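Long-range contacts in Rho guanine nucleotide exchange factor 12 (Homo sapiens, PDB 1TXD), which acts as a guanine nucleotide exchange factor for the small GTPase RhoA, seen here as its tandem DH and PH domains: residues A[98-103]-A[188-193]; A[180-185]-A[199-204]. The protein carries 1 engineered substitution. All blocks are in the same frame, centred on the assembly; numbering follows the deposited sequence.

Contact 1 of 2, residues A[98-103]-A[188-193]; sequences IDQIGE and TEWPTE
Glu193 reaches across from the first turn of helix 191-230 to the backbone of Ile101 and Gly102, where helix 102-109 begins. Its CB lies 3.8 Å from Gln100 OE1. With CG anti to the backbone N (chi1 165°), the next methylene lies over one face of the Trp190 indole, offset toward the rim and 3.4 Å above the ring plane. The chain then bends at chi2, and the carboxylate comes up against two consecutive amides. OE1 is gripped twice on its syn side: by Ile101 N at 2.8 Å in a nearly straight bond (171°), and by Gly102 N at 3.0 Å, which approaches farther from the carboxylate plane. OE2 receives a weak bond from Gly102 N and takes a water proton at 2.8 Å; the same water accepts from Glu103 N, carrying the contact one amide further. Gly102 helps by lacking a side chain, since a CB there would press on OE2. An alanine in place of Glu193 would probably leave the Ile101 and Gly102 amides without their carboxylate mate and uncover part of the Trp190 face.

The indole makes its own bond: Trp190 NE1 donates to Gln100 OE1 at 2.7 Å, in the plane of the indole and onto a lone pair in the plane of the amide, although the two planes stand 61° apart. Arg25 of helix 20-57 touches the Trp190 side chain and makes a long, weak ion pair with Glu193 OE1. The negative carboxylate at the positive end of the helix dipole is likely to be favourable. Accepting from the N-cap residue Ile101 and from Gly102, the first helical residue of 102-109, Glu193 joins two helix starts of the all-helical DH (RhoGEF) domain.

Contact 2 of 2, residues A[180-185]-A[199-204]; sequences LLDNIA and KAADHC
In Leu181, which faces Ala200, Ala201 and Cys204, chi1 (-87°) swings CG roughly anti to the carbonyl carbon, and chi2 (68°) turns CD1 back, leaving CD2 extended, anti to CA, as the methyl that reaches the other helix. In Cys204, SG stands beside its backbone N and anti to its carbonyl carbon, which brings the sulfur to the side of Leu181. The centre of the contact is apolar: Leu181 CB rests on Ala201 CB at 3.7 Å, while CD2 of the leucine meets Ala200 CB, again at 3.7 Å, and Cys204 SG at 3.9 Å. The small Ala201 side chain is consistent with the close backbones, the CA atoms of Leu181 and Ala201 being 5.2 Å apart. The two segments belong to the two arms of an antiparallel helical hairpin in the DH domain, made by helix 169-186 and the long helix 191-230; their local axes approach to 8.7 Å at 167°. Helix 102-109 packs against the same cluster, with Phe109 on Leu181 and Cys204 and with Leu105 and Leu106 on Ala200.

Charged groups lie at the edge of this apolar patch. Asp182 OD1 lies 3.5 Å from Ala201 CB, and OD2 forms a salt bridge with Arg205. Arg205 also pairs with Asp202, and a positive group shared in this way probably eases the repulsion between the two carboxylates, Asp182 OD1 and Asp202 OD1 being 5.6 Å apart.

The centres of contacts 1 and 2 are 12 Å apart, and the two contacts share helix 191-230. Contact 1 joins its first turn to the start of helix 102-109; contact 2, farther along, pairs it with helix 169-186. Their segments alternate along the chain, and the bond from Thr188 OG1 to Ile184 O ties the turn of one to the helix of the other. Helix 102-109 enters both: its first amides meet Glu193 at contact 1, and its later residues pack beside contact 2. The single-chain assembly contains no RhoA, and both contacts belong to the DH framework; the centres of contacts 1 and 2 lie about 34 and 23 Å from the centre of the chain.

Contact 1 of 2, residues A[98-103]-A[188-193]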
loop_
_atom_site.group_PDB
_atom_site.type_symbol
_atom_site.label_atom_id
_atom_site.label_comp_id
_atom_site.label_asym_id
_atom_site.label_seq_id
_atom_site.Cartn_x
_atom_site.Cartn_y
_atom_site.Cartn_z
ATOM N N ILE A 98 -21.653 29.161 -3.360
ATOM C CA ILE A 98 -20.214 29.272 -3.397
ATOM C C ILE A 98 -19.886 29.854 -4.746
ATOM O O ILE A 98 -20.468 29.441 -5.748
ATOM C CB ILE A 98 -19.585 27.882 -3.222
ATOM C CG1 ILE A 98 -19.735 27.427 -1.767
ATOM C CG2 ILE A 98 -18.142 27.871 -3.623
ATOM C CD1 ILE A 98 -20.709 26.297 -1.607
ATOM N N ASP A 99 -18.940 30.783 -4.774
ATOM C CA ASP A 99 -18.518 31.367 -6.039
ATOM C C ASP A 99 -17.302 30.605 -6.540
ATOM O O ASP A 99 -17.395 29.389 -6.717
ATOM C CB ASP A 99 -18.302 32.886 -5.909
ATOM C CG ASP A 99 -19.611 33.643 -5.673
ATOM O OD1 ASP A 99 -20.624 33.367 -6.389
ATOM O OD2 ASP A 99 -19.720 34.526 -4.786
ATOM N N GLN A 100 -16.170 31.290 -6.698
ATOM C CA GLN A 100 -14.974 30.744 -7.321
ATOM C C GLN A 100 -14.298 29.839 -6.318
ATOM O O GLN A 100 -14.297 30.159 -5.143
ATOM C CB GLN A 100 -13.980 31.857 -7.682
ATOM C CG GLN A 100 -14.580 33.094 -8.342
ATOM C CD GLN A 100 -15.311 32.738 -9.629
ATOM O OE1 GLN A 100 -14.751 32.049 -10.480
ATOM N NE2 GLN A 100 -16.560 33.171 -9.759
ATOM N N ILE A 101 -13.723 28.737 -6.786
ATOM C CA ILE A 101 -13.080 27.745 -5.908
ATOM C C ILE A 101 -11.747 27.170 -6.421
ATOM O O ILE A 101 -11.016 26.556 -5.664
ATOM C CB ILE A 101 -14.059 26.604 -5.586
ATOM C CG1 ILE A 101 -13.825 26.103 -4.179
ATOM C CG2 ILE A 101 -13.940 25.439 -6.604
ATOM C CD1 ILE A 101 -14.338 24.747 -3.949
ATOM N N GLY A 102 -11.425 27.386 -7.691
ATOM C CA GLY A 102 -10.211 26.849 -8.277
ATOM C C GLY A 102 -9.004 27.152 -7.411
ATOM O O GLY A 102 -8.176 26.279 -7.165
ATOM N N GLU A 103 -8.918 28.384 -6.923
ATOM C CA GLU A 103 -7.740 28.835 -6.222
ATOM C C GLU A 103 -7.611 28.113 -4.886
ATOM O O GLU A 103 -6.509 27.788 -4.459
ATOM C CB GLU A 103 -7.774 30.365 -6.027
ATOM C CG GLU A 103 -6.403 30.993 -5.829
ATOM C CD GLU A 103 -5.479 30.826 -7.034
ATOM O OE1 GLU A 103 -5.845 31.293 -8.147
ATOM O OE2 GLU A 103 -4.385 30.240 -6.870
ATOM N N THR A 188 -18.024 23.804 -14.684
ATOM C CA THR A 188 -17.412 25.104 -14.525
ATOM C C THR A 188 -17.327 25.677 -15.932
ATOM O O THR A 188 -16.687 25.103 -16.814
ATOM C CB THR A 188 -16.027 24.991 -13.867
ATOM O OG1 THR A 188 -16.158 24.605 -12.482
ATOM C CG2 THR A 188 -15.353 26.345 -13.831
ATOM N N GLU A 189 -18.005 26.792 -16.143
ATOM C CA GLU A 189 -18.165 27.322 -17.492
ATOM C C GLU A 189 -16.960 28.134 -17.922
ATOM O O GLU A 189 -16.414 27.924 -19.004
ATOM C CB GLU A 189 -19.426 28.176 -17.577
ATOM C CG GLU A 189 -20.675 27.447 -17.147
ATOM C CD GLU A 189 -21.685 27.374 -18.264
ATOM O OE1 GLU A 189 -22.252 28.438 -18.624
ATOM O OE2 GLU A 189 -21.902 26.249 -18.777
ATOM N N TRP A 190 -16.509 29.015 -17.041
ATOM C CA TRP A 190 -15.634 30.098 -17.436
ATOM C C TRP A 190 -14.164 29.693 -17.309
ATOM O O TRP A 190 -13.730 29.208 -16.264
ATOM C CB TRP A 190 -15.978 31.398 -16.694
ATOM C CG TRP A 190 -15.998 31.312 -15.230
ATOM C CD1 TRP A 190 -15.105 31.888 -14.386
ATOM C CD2 TRP A 190 -16.969 30.633 -14.395
ATOM N NE1 TRP A 190 -15.433 31.590 -13.082
ATOM C CE2 TRP A 190 -16.571 30.822 -13.057
ATOM C CE3 TRP A 190 -18.120 29.864 -14.645
ATOM C CZ2 TRP A 190 -17.281 30.269 -11.965
ATOM C CZ3 TRP A 190 -18.829 29.321 -13.568
ATOM C CH2 TRP A 190 -18.410 29.535 -12.248
ATOM N N PRO A 191 -13.402 29.898 -18.383
ATOM C CA PRO A 191 -12.183 29.117 -18.647
ATOM C C PRO A 191 -11.067 29.240 -17.611
ATOM O O PRO A 191 -10.365 28.259 -17.403
ATOM C CB PRO A 191 -11.694 29.674 -19.995
ATOM C CG PRO A 191 -12.855 30.354 -20.567
ATOM C CD PRO A 191 -13.611 30.932 -19.416
ATOM N N THR A 192 -10.893 30.415 -17.012
ATOM C CA THR A 192 -9.786 30.657 -16.080
ATOM C C THR A 192 -10.029 29.884 -14.785
ATOM O O THR A 192 -9.094 29.345 -14.172
ATOM C CB THR A 192 -9.633 32.196 -15.841
ATOM O OG1 THR A 192 -9.311 32.845 -17.077
ATOM C CG2 THR A 192 -8.438 32.525 -14.967
ATOM N N GLU A 193 -11.300 29.804 -14.396
ATOM C CA GLU A 193 -11.701 29.067 -13.210
ATOM C C GLU A 193 -11.609 27.569 -13.457
ATOM O O GLU A 193 -11.073 26.837 -12.606
ATOM C CB GLU A 193 -13.110 29.455 -12.773
ATOM C CG GLU A 193 -13.766 28.521 -11.771
ATOM C CD GLU A 193 -13.226 28.669 -10.367
ATOM O OE1 GLU A 193 -13.814 28.040 -9.468
ATOM O OE2 GLU A 193 -12.235 29.416 -10.162
HETATM O O HOH W 1 -10.588 30.569 -8.170
#

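Contact 2 of 2, residues A[180-185]-A[199-204]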
loop_
_atom_site.group_PDB
_atom_site.type_symbol
_atom_site.label_atom_id
_atom_site.label_comp_id
_atom_site.label_asym_id
_atom_site.label_seq_id
_atom_site.Cartn_x
_atom_site.Cartn_y
_atom_site.Cartn_z
ATOM N N LEU A 180 -13.997 13.738 -7.875
ATOM C CA LEU A 180 -14.694 14.886 -7.308
ATOM C C LEU A 180 -14.310 16.207 -7.974
ATOM O O LEU A 180 -15.182 17.011 -8.289
ATOM C CB LEU A 180 -14.434 14.971 -5.823
ATOM C CG LEU A 180 -15.035 13.840 -4.993
ATOM C CD1 LEU A 180 -14.341 13.714 -3.645
ATOM C CD2 LEU A 180 -16.543 14.016 -4.801
ATOM N N LEU A 181 -13.012 16.409 -8.212
ATOM C CA LEU A 181 -12.517 17.629 -8.834
ATOM C C LEU A 181 -12.826 17.651 -10.339
ATOM O O LEU A 181 -13.169 18.689 -10.869
ATOM C CB LEU A 181 -11.014 17.862 -8.537
ATOM C CG LEU A 181 -10.758 18.617 -7.213
ATOM C CD1 LEU A 181 -11.129 17.767 -6.071
ATOM C CD2 LEU A 181 -9.318 19.040 -6.999
ATOM N N ASP A 182 -12.718 16.518 -11.021
ATOM C CA ASP A 182 -13.122 16.441 -12.415
ATOM C C ASP A 182 -14.586 16.870 -12.601
ATOM O O ASP A 182 -14.943 17.482 -13.606
ATOM C CB ASP A 182 -13.018 15.022 -12.942
ATOM C CG ASP A 182 -11.615 14.604 -13.287
ATOM O OD1 ASP A 182 -10.684 15.426 -13.319
ATOM O OD2 ASP A 182 -11.385 13.410 -13.576
ATOM N N ASN A 183 -15.432 16.550 -11.627
ATOM C CA ASN A 183 -16.860 16.838 -11.746
ATOM C C ASN A 183 -17.130 18.305 -11.503
ATOM O O ASN A 183 -17.997 18.899 -12.144
ATOM C CB ASN A 183 -17.682 15.989 -10.786
ATOM C CG ASN A 183 -18.204 14.740 -11.434
ATOM O OD1 ASN A 183 -18.217 14.615 -12.668
ATOM N ND2 ASN A 183 -18.656 13.805 -10.617
ATOM N N ILE A 184 -16.378 18.897 -10.591
ATOM C CA ILE A 184 -16.464 20.331 -10.404
ATOM C C ILE A 184 -16.046 20.983 -11.728
ATOM O O ILE A 184 -16.750 21.839 -12.225
ATOM C CB ILE A 184 -15.618 20.799 -9.206
ATOM C CG1 ILE A 184 -16.145 20.170 -7.904
ATOM C CG2 ILE A 184 -15.682 22.302 -9.097
ATOM C CD1 ILE A 184 -15.213 20.279 -6.722
ATOM N N ALA A 185 -14.957 20.520 -12.336
ATOM C CA ALA A 185 -14.475 21.103 -13.587
ATOM C C ALA A 185 -15.527 21.014 -14.692
ATOM O O ALA A 185 -15.726 21.947 -15.465
ATOM C CB ALA A 185 -13.220 20.404 -14.049
ATOM N N LYS A 199 -6.370 21.677 -13.074
ATOM C CA LYS A 199 -4.969 21.597 -12.668
ATOM C C LYS A 199 -4.870 20.882 -11.292
ATOM O O LYS A 199 -4.086 19.953 -11.133
ATOM C CB LYS A 199 -4.322 22.994 -12.642
ATOM C CG LYS A 199 -2.880 23.083 -12.043
ATOM C CD LYS A 199 -2.110 24.282 -12.622
ATOM C CE LYS A 199 -1.198 25.009 -11.601
ATOM N NZ LYS A 199 -0.335 24.082 -10.827
ATOM N N ALA A 200 -5.686 21.328 -10.333
ATOM C CA ALA A 200 -5.826 20.707 -9.027
ATOM C C ALA A 200 -6.226 19.242 -9.136
ATOM O O ALA A 200 -5.701 18.408 -8.428
ATOM C CB ALA A 200 -6.847 21.482 -8.173
ATOM N N ALA A 201 -7.121 18.923 -10.067
ATOM C CA ALA A 201 -7.507 17.539 -10.305
ATOM C C ALA A 201 -6.301 16.700 -10.715
ATOM O O ALA A 201 -6.144 15.599 -10.206
ATOM C CB ALA A 201 -8.615 17.449 -11.380
ATOM N N ASP A 202 -5.464 17.216 -11.634
ATOM C CA ASP A 202 -4.251 16.508 -12.052
ATOM C C ASP A 202 -3.236 16.340 -10.922
ATOM O O ASP A 202 -2.638 15.286 -10.808
ATOM C CB ASP A 202 -3.546 17.188 -13.227
ATOM C CG ASP A 202 -4.295 17.043 -14.512
ATOM O OD1 ASP A 202 -5.265 16.244 -14.578
ATOM O OD2 ASP A 202 -3.984 17.710 -15.517
ATOM N N HIS A 203 -3.041 17.379 -10.115
ATOM C CA HIS A 203 -2.271 17.244 -8.876
ATOM C C HIS A 203 -2.849 16.128 -8.005
ATOM O O HIS A 203 -2.094 15.300 -7.498
ATOM C CB HIS A 203 -2.201 18.555 -8.095
ATOM C CG HIS A 203 -1.230 19.553 -8.657
ATOM N ND1 HIS A 203 0.141 19.385 -8.601
ATOM C CD2 HIS A 203 -1.433 20.755 -9.255
ATOM C CE1 HIS A 203 0.736 20.424 -9.167
ATOM N NE2 HIS A 203 -0.194 21.274 -9.566
ATOM N N CYS A 204 -4.171 16.057 -7.848
ATOM C CA CYS A 204 -4.731 14.997 -6.986
ATOM C C CYS A 204 -4.337 13.638 -7.563
ATOM O O CYS A 204 -3.995 12.713 -6.841
ATOM C CB CYS A 204 -6.241 15.106 -6.827
ATOM S SG CYS A 204 -6.746 16.412 -5.728
#